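Local atomic coordinates of YebG family protein (Pseudomonas syringae pv. tomato, PDB entry 3ERM), a protein that is of unknown function, belongs to the YebG family and forms an all-helical two-chain assembly. Residues S51-H54 and A55-S59; M32-L35 and A36-T40. All coordinates share one frame; numbering follows the deposited sequence.

Interaction 1: S51-H54 and A55-S59; sequences SEKH and AEDAS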
ATOM      1  N   SER A  51     -13.297  -3.792   6.591  1.00 41.05           N
ATOM      2  CA  SER A  51     -13.811  -2.855   7.568  1.00 42.31           C
ATOM      3  C   SER A  51     -13.004  -1.563   7.648  1.00 44.22           C
ATOM      4  O   SER A  51     -11.815  -1.514   7.328  1.00 44.55           O
ATOM      5  CB  SER A  51     -13.863  -3.503   8.946  1.00 43.26           C
ATOM      6  OG  SER A  51     -12.566  -3.615   9.484  1.00 44.22           O
ATOM      7  N   GLU A  52     -13.671  -0.522   8.112  1.00 45.93           N
ATOM      8  CA  GLU A  52     -13.104   0.788   8.230  1.00 47.40           C
ATOM      9  C   GLU A  52     -11.865   0.750   9.124  1.00 46.33           C
ATOM     10  O   GLU A  52     -10.830   1.255   8.740  1.00 47.39           O
ATOM     11  CB  GLU A  52     -14.176   1.726   8.783  1.00 50.29           C
ATOM     12  CG  GLU A  52     -14.024   3.171   8.322  1.00 54.68           C
ATOM     13  CD  GLU A  52     -15.381   3.846   8.252  1.00 57.15           C
ATOM     14  OE1 GLU A  52     -15.793   4.426   9.292  1.00 56.75           O
ATOM     15  OE2 GLU A  52     -16.058   3.737   7.175  1.00 58.94           O
ATOM     16  N   LYS A  53     -11.981   0.147  10.303  1.00 45.14           N
ATOM     17  CA  LYS A  53     -10.881  -0.030  11.217  1.00 44.66           C
ATOM     18  C   LYS A  53      -9.689  -0.697  10.546  1.00 45.67           C
ATOM     19  O   LYS A  53      -8.580  -0.200  10.665  1.00 45.44           O
ATOM     20  CB  LYS A  53     -11.297  -0.851  12.430  1.00 45.17           C
ATOM     21  CG  LYS A  53     -10.125  -1.323  13.280  1.00 47.49           C
ATOM     22  CD  LYS A  53     -10.493  -2.569  14.093  1.00 49.65           C
ATOM     23  CE  LYS A  53     -11.227  -2.195  15.378  1.00 49.93           C
ATOM     24  NZ  LYS A  53     -12.435  -3.050  15.591  1.00 50.82           N
ATOM     25  N   HIS A  54      -9.890  -1.822   9.858  1.00 45.42           N
ATOM     26  CA  HIS A  54      -8.754  -2.482   9.222  1.00 44.95           C
ATOM     27  C   HIS A  54      -8.117  -1.635   8.107  1.00 45.22           C
ATOM     28  O   HIS A  54      -6.898  -1.624   7.981  1.00 47.21           O
ATOM     29  CB  HIS A  54      -9.105  -3.888   8.728  1.00 44.68           C
ATOM     30  CG  HIS A  54      -9.321  -4.878   9.830  1.00 44.90           C
ATOM     31  ND1 HIS A  54     -10.191  -5.944   9.714  1.00 44.16           N
ATOM     32  CD2 HIS A  54      -8.791  -4.957  11.079  1.00 44.14           C
ATOM     33  CE1 HIS A  54     -10.175  -6.640  10.836  1.00 43.65           C
ATOM     34  NE2 HIS A  54      -9.337  -6.060  11.682  1.00 43.70           N
ATOM     35  N   ALA A  55      -8.925  -0.921   7.326  1.00 43.66           N
ATOM     36  CA  ALA A  55      -8.408  -0.052   6.248  1.00 43.85           C
ATOM     37  C   ALA A  55      -7.608   1.085   6.853  1.00 45.29           C
ATOM     38  O   ALA A  55      -6.555   1.497   6.321  1.00 43.02           O
ATOM     39  CB  ALA A  55      -9.546   0.520   5.422  1.00 41.65           C
ATOM     40  N   GLU A  56      -8.119   1.579   7.980  1.00 45.70           N
ATOM     41  CA  GLU A  56      -7.477   2.662   8.697  1.00 48.27           C
ATOM     42  C   GLU A  56      -6.060   2.212   9.121  1.00 48.61           C
ATOM     43  O   GLU A  56      -5.055   2.878   8.796  1.00 48.36           O
ATOM     44  CB  GLU A  56      -8.342   3.004   9.884  1.00 49.68           C
ATOM     45  CG  GLU A  56      -8.146   4.345  10.491  1.00 53.43           C
ATOM     46  CD  GLU A  56      -9.033   4.501  11.747  1.00 56.19           C
ATOM     47  OE1 GLU A  56      -8.508   4.848  12.847  1.00 55.80           O
ATOM     48  OE2 GLU A  56     -10.262   4.231  11.622  1.00 57.31           O
ATOM     49  N   ASP A  57      -6.007   1.031   9.745  1.00 48.03           N
ATOM     50  CA  ASP A  57      -4.820   0.475  10.401  1.00 49.03           C
ATOM     51  C   ASP A  57      -3.714   0.227   9.400  1.00 49.20           C
ATOM     52  O   ASP A  57      -2.539   0.510   9.659  1.00 47.98           O
ATOM     53  CB  ASP A  57      -5.142  -0.872  11.083  1.00 49.80           C
ATOM     54  CG  ASP A  57      -5.838  -0.718  12.421  1.00 50.90           C
ATOM     55  OD1 ASP A  57      -5.762   0.355  13.034  1.00 51.50           O
ATOM     56  OD2 ASP A  57      -6.466  -1.692  12.887  1.00 53.48           O
ATOM     57  N   ALA A  58      -4.117  -0.329   8.270  1.00 48.93           N
ATOM     58  CA  ALA A  58      -3.192  -0.737   7.240  1.00 49.49           C
ATOM     59  C   ALA A  58      -2.677   0.499   6.517  1.00 49.18           C
ATOM     60  O   ALA A  58      -1.529   0.535   6.099  1.00 48.42           O
ATOM     61  CB  ALA A  58      -3.887  -1.679   6.276  1.00 48.05           C
ATOM     62  N   SER A  59      -3.543   1.503   6.390  1.00 49.83           N
ATOM     63  CA  SER A  59      -3.208   2.774   5.742  1.00 50.26           C
ATOM     64  C   SER A  59      -2.170   3.540   6.533  1.00 50.06           C
ATOM     65  O   SER A  59      -1.243   4.085   5.934  1.00 51.29           O
ATOM     66  CB  SER A  59      -4.452   3.648   5.587  1.00 50.20           C
ATOM     67  OG  SER A  59      -5.233   3.115   4.549  1.00 51.78           O
TER
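Ala55 N donates to Ser51 O at 3.0 Å, the first backbone bond of helix 52-63, and the turn it closes is a worked example of how an alpha helix begins. Ser51 is the N-cap. Its side chain folds back over the opening turn, chi1 74°, and Ser51 OG accepts from His54 N at 3.2 Å, a nearly straight bond with an N-H...O angle of 164°. The backbone ladder then runs on regularly, from Glu56 N to Glu52 O, Asp57 N to Lys53 O and Ala58 N to His54 O.

Toward helix 22-46 the turn is packed with small residues, Ala55 and Ser59. Ala55 CB lies 3.6 Å from Ser51 O, and the residue meets Ile44 of that helix. Ser59 bends its hydroxyl back, Ser59 OG to Ala55 O at 2.7 Å; that carbonyl also takes Ser59 N, and the two donors come from opposite faces of its plane. Ala58, also buried, meets Val47 of the second subunit, as does Asp57, while His54 lies on Gly49 of that chain.

The solvent side, with Glu52, Lys53 and Glu56 exposed and Asp57 at its border, is looser. Lys53 and Asp57 run alongside each other, pointing the same way, yet the aliphatic part of the lysine meets the carboxylate, Lys53 CG to Asp57 OD2 at 3.7 Å, while Lys53 NZ stays 6.7 Å from Asp57 OD2. That oxygen lies off the edge of the His54 ring, near its plane. Main-chain bonds and the serine cap thus fix the turn, whereas the charged groups probably influence one another mainly at longer range.

Interaction 2: M32-L35 and A36-T40; sequences MLEL and AELLT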
HETATM    1  N   MSE A  32       2.177  12.350   6.061  1.00 53.36           N
HETATM    2  CA  MSE A  32       1.942  10.962   6.481  1.00 53.37           C
HETATM    3  C   MSE A  32       0.428  10.729   6.727  1.00 52.07           C
HETATM    4  O   MSE A  32      -0.171   9.761   6.220  1.00 51.27           O
HETATM    5  CB  MSE A  32       2.784  10.691   7.737  1.00 56.75           C
HETATM    6  CG  MSE A  32       2.738   9.298   8.304  1.00 61.79           C
HETATM    7 SE   MSE A  32       0.977   8.863   9.096  0.70 68.42          SE
HETATM    8  CE  MSE A  32       1.227   6.968   9.345  1.00 67.58           C
ATOM      9  N   LEU A  33      -0.177  11.641   7.485  1.00 50.24           N
ATOM     10  CA  LEU A  33      -1.576  11.592   7.848  1.00 48.84           C
ATOM     11  C   LEU A  33      -2.444  11.796   6.634  1.00 48.28           C
ATOM     12  O   LEU A  33      -3.340  10.993   6.389  1.00 49.16           O
ATOM     13  CB  LEU A  33      -1.894  12.671   8.874  1.00 48.79           C
ATOM     14  CG  LEU A  33      -1.146  12.528  10.189  1.00 49.19           C
ATOM     15  CD1 LEU A  33      -1.115  13.862  10.938  1.00 49.39           C
ATOM     16  CD2 LEU A  33      -1.770  11.408  11.024  1.00 48.70           C
ATOM     17  N   GLU A  34      -2.186  12.859   5.874  1.00 47.36           N
ATOM     18  CA  GLU A  34      -2.964  13.110   4.668  1.00 46.75           C
ATOM     19  C   GLU A  34      -2.963  11.886   3.728  1.00 44.44           C
ATOM     20  O   GLU A  34      -3.978  11.580   3.137  1.00 43.56           O
ATOM     21  CB  GLU A  34      -2.491  14.377   3.956  1.00 49.34           C
ATOM     22  CG  GLU A  34      -3.292  14.702   2.697  1.00 53.32           C
ATOM     23  CD  GLU A  34      -2.587  15.673   1.700  1.00 57.07           C
ATOM     24  OE1 GLU A  34      -1.360  16.013   1.875  1.00 57.93           O
ATOM     25  OE2 GLU A  34      -3.289  16.088   0.717  1.00 57.60           O
ATOM     26  N   LEU A  35      -1.832  11.187   3.627  1.00 42.79           N
ATOM     27  CA  LEU A  35      -1.714   9.950   2.846  1.00 41.74           C
ATOM     28  C   LEU A  35      -2.471   8.783   3.441  1.00 43.35           C
ATOM     29  O   LEU A  35      -3.063   7.978   2.711  1.00 45.34           O
ATOM     30  CB  LEU A  35      -0.260   9.503   2.712  1.00 38.36           C
ATOM     31  CG  LEU A  35      -0.017   8.195   1.928  1.00 37.54           C
ATOM     32  CD1 LEU A  35      -0.444   8.260   0.442  1.00 34.24           C
ATOM     33  CD2 LEU A  35       1.455   7.770   2.032  1.00 37.31           C
ATOM     34  N   ALA A  36      -2.419   8.657   4.758  1.00 43.95           N
ATOM     35  CA  ALA A  36      -3.032   7.525   5.391  1.00 45.10           C
ATOM     36  C   ALA A  36      -4.533   7.701   5.157  1.00 46.62           C
ATOM     37  O   ALA A  36      -5.255   6.743   4.830  1.00 47.02           O
ATOM     38  CB  ALA A  36      -2.680   7.477   6.893  1.00 44.50           C
ATOM     39  N   GLU A  37      -4.983   8.946   5.265  1.00 47.36           N
ATOM     40  CA  GLU A  37      -6.394   9.257   5.094  1.00 48.72           C
ATOM     41  C   GLU A  37      -6.937   9.003   3.674  1.00 48.28           C
ATOM     42  O   GLU A  37      -8.052   8.527   3.509  1.00 48.61           O
ATOM     43  CB  GLU A  37      -6.634  10.700   5.483  1.00 49.70           C
ATOM     44  CG  GLU A  37      -8.096  11.038   5.518  1.00 52.30           C
ATOM     45  CD  GLU A  37      -8.325  12.457   5.919  1.00 53.87           C
ATOM     46  OE1 GLU A  37      -7.349  13.092   6.384  1.00 54.31           O
ATOM     47  OE2 GLU A  37      -9.474  12.931   5.766  1.00 55.28           O
ATOM     48  N   LEU A  38      -6.164   9.338   2.653  1.00 46.68           N
ATOM     49  CA  LEU A  38      -6.618   9.084   1.313  1.00 45.85           C
ATOM     50  C   LEU A  38      -6.572   7.588   1.043  1.00 45.11           C
ATOM     51  O   LEU A  38      -7.506   7.039   0.479  1.00 45.55           O
ATOM     52  CB  LEU A  38      -5.784   9.880   0.301  1.00 46.43           C
ATOM     53  CG  LEU A  38      -5.929  11.408   0.398  1.00 46.39           C
ATOM     54  CD1 LEU A  38      -4.789  12.131  -0.313  1.00 46.76           C
ATOM     55  CD2 LEU A  38      -7.261  11.942  -0.118  1.00 45.67           C
ATOM     56  N   LEU A  39      -5.522   6.918   1.502  1.00 44.69           N
ATOM     57  CA  LEU A  39      -5.436   5.454   1.374  1.00 45.50           C
ATOM     58  C   LEU A  39      -6.607   4.688   1.999  1.00 45.17           C
ATOM     59  O   LEU A  39      -7.099   3.712   1.421  1.00 46.60           O
ATOM     60  CB  LEU A  39      -4.174   4.957   2.045  1.00 45.78           C
ATOM     61  CG  LEU A  39      -2.964   4.325   1.352  1.00 47.36           C
ATOM     62  CD1 LEU A  39      -2.907   4.471  -0.163  1.00 47.48           C
ATOM     63  CD2 LEU A  39      -1.700   4.883   2.052  1.00 46.96           C
ATOM     64  N   THR A  40      -7.015   5.114   3.192  1.00 44.39           N
ATOM     65  CA  THR A  40      -8.151   4.556   3.877  1.00 44.86           C
ATOM     66  C   THR A  40      -9.343   4.696   2.999  1.00 46.04           C
ATOM     67  O   THR A  40     -10.087   3.739   2.830  1.00 47.48           O
ATOM     68  CB  THR A  40      -8.436   5.323   5.148  1.00 44.67           C
ATOM     69  OG1 THR A  40      -7.313   5.149   6.014  1.00 45.14           O
ATOM     70  CG2 THR A  40      -9.750   4.807   5.848  1.00 43.92           C
TER
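Leu35 and Leu39, one turn apart on the long alpha helix 22-46, pack side chain to side chain in the i to i+4 spacing, an apolar ridge along an amphipathic helix. Beneath them the main chain keeps the regular ladder: Ala36 N to Met32 O, Glu37 N to Leu33 O, Leu38 N to Glu34 O, and Leu39 N to Leu35 O at 2.9 Å, the last with an N-H...O angle of 165°.

Leu35 can be followed outward. Its CB stands beside the Leu35-Ala36 peptide, as the covalent chain requires. With chi1 at 179° the branch point swings away from its own backbone N, and Leu35 CG comes 3.7 Å from Leu39 CD2. Beyond it, Leu35 CD1 reaches Leu39 CD2 at 3.9 Å, so a single methyl of Leu39 meets both the branch point and one arm of Leu35 as the two side chains pass each other at a slant. Leu39 CD2 also rests 3.4 Å from Leu35 O. Both leucines are buried, and the second subunit helps to cover them, Ala77 of that chain meeting Leu35 and Leu80 of that chain meeting Leu39.

Round the helix, the selenium of selenomethionine Met32, atom SE, approaches Ala36 CB at a looser 4.5 Å, and both residues face Ala63 of helix 52-63. Glu34 and Glu37 mark the exposed side, with Glu37 extended beyond CG. Leu38 lies between Glu34 and the Leu35-Leu39 pair, its CG over Glu34 O and its side chain on Ala77 of the second subunit. Toward the C-terminal end of the segment, Thr40 gives Ala36 O two donors, its N and its OG1, the hydroxyl standing above the carbonyl plane with Thr40 OG1 2.9 Å from Ala36 O.

From the N terminus, helix 22-46 carries interaction 2 within its middle turns; the chain then passes through a loop and enters helix 52-63, whose first turns form interaction 1. The two are in series, neither nested nor crossed, and each closes no more than local helical turns. Their centres lie about 11 Å apart, and the hairpin of helices brings them into direct touch: Ser59 OG lies 3.3 Å from Thr40 OG1, probably a weak hydrogen bond, and Ser59 CB packs on Ala36 O. Helix is thereby tied to helix through small residues and larger apolar neighbours such as Leu39 and Met32, while both contacts also meet the second subunit, linking the hairpin to the dimeric assembly.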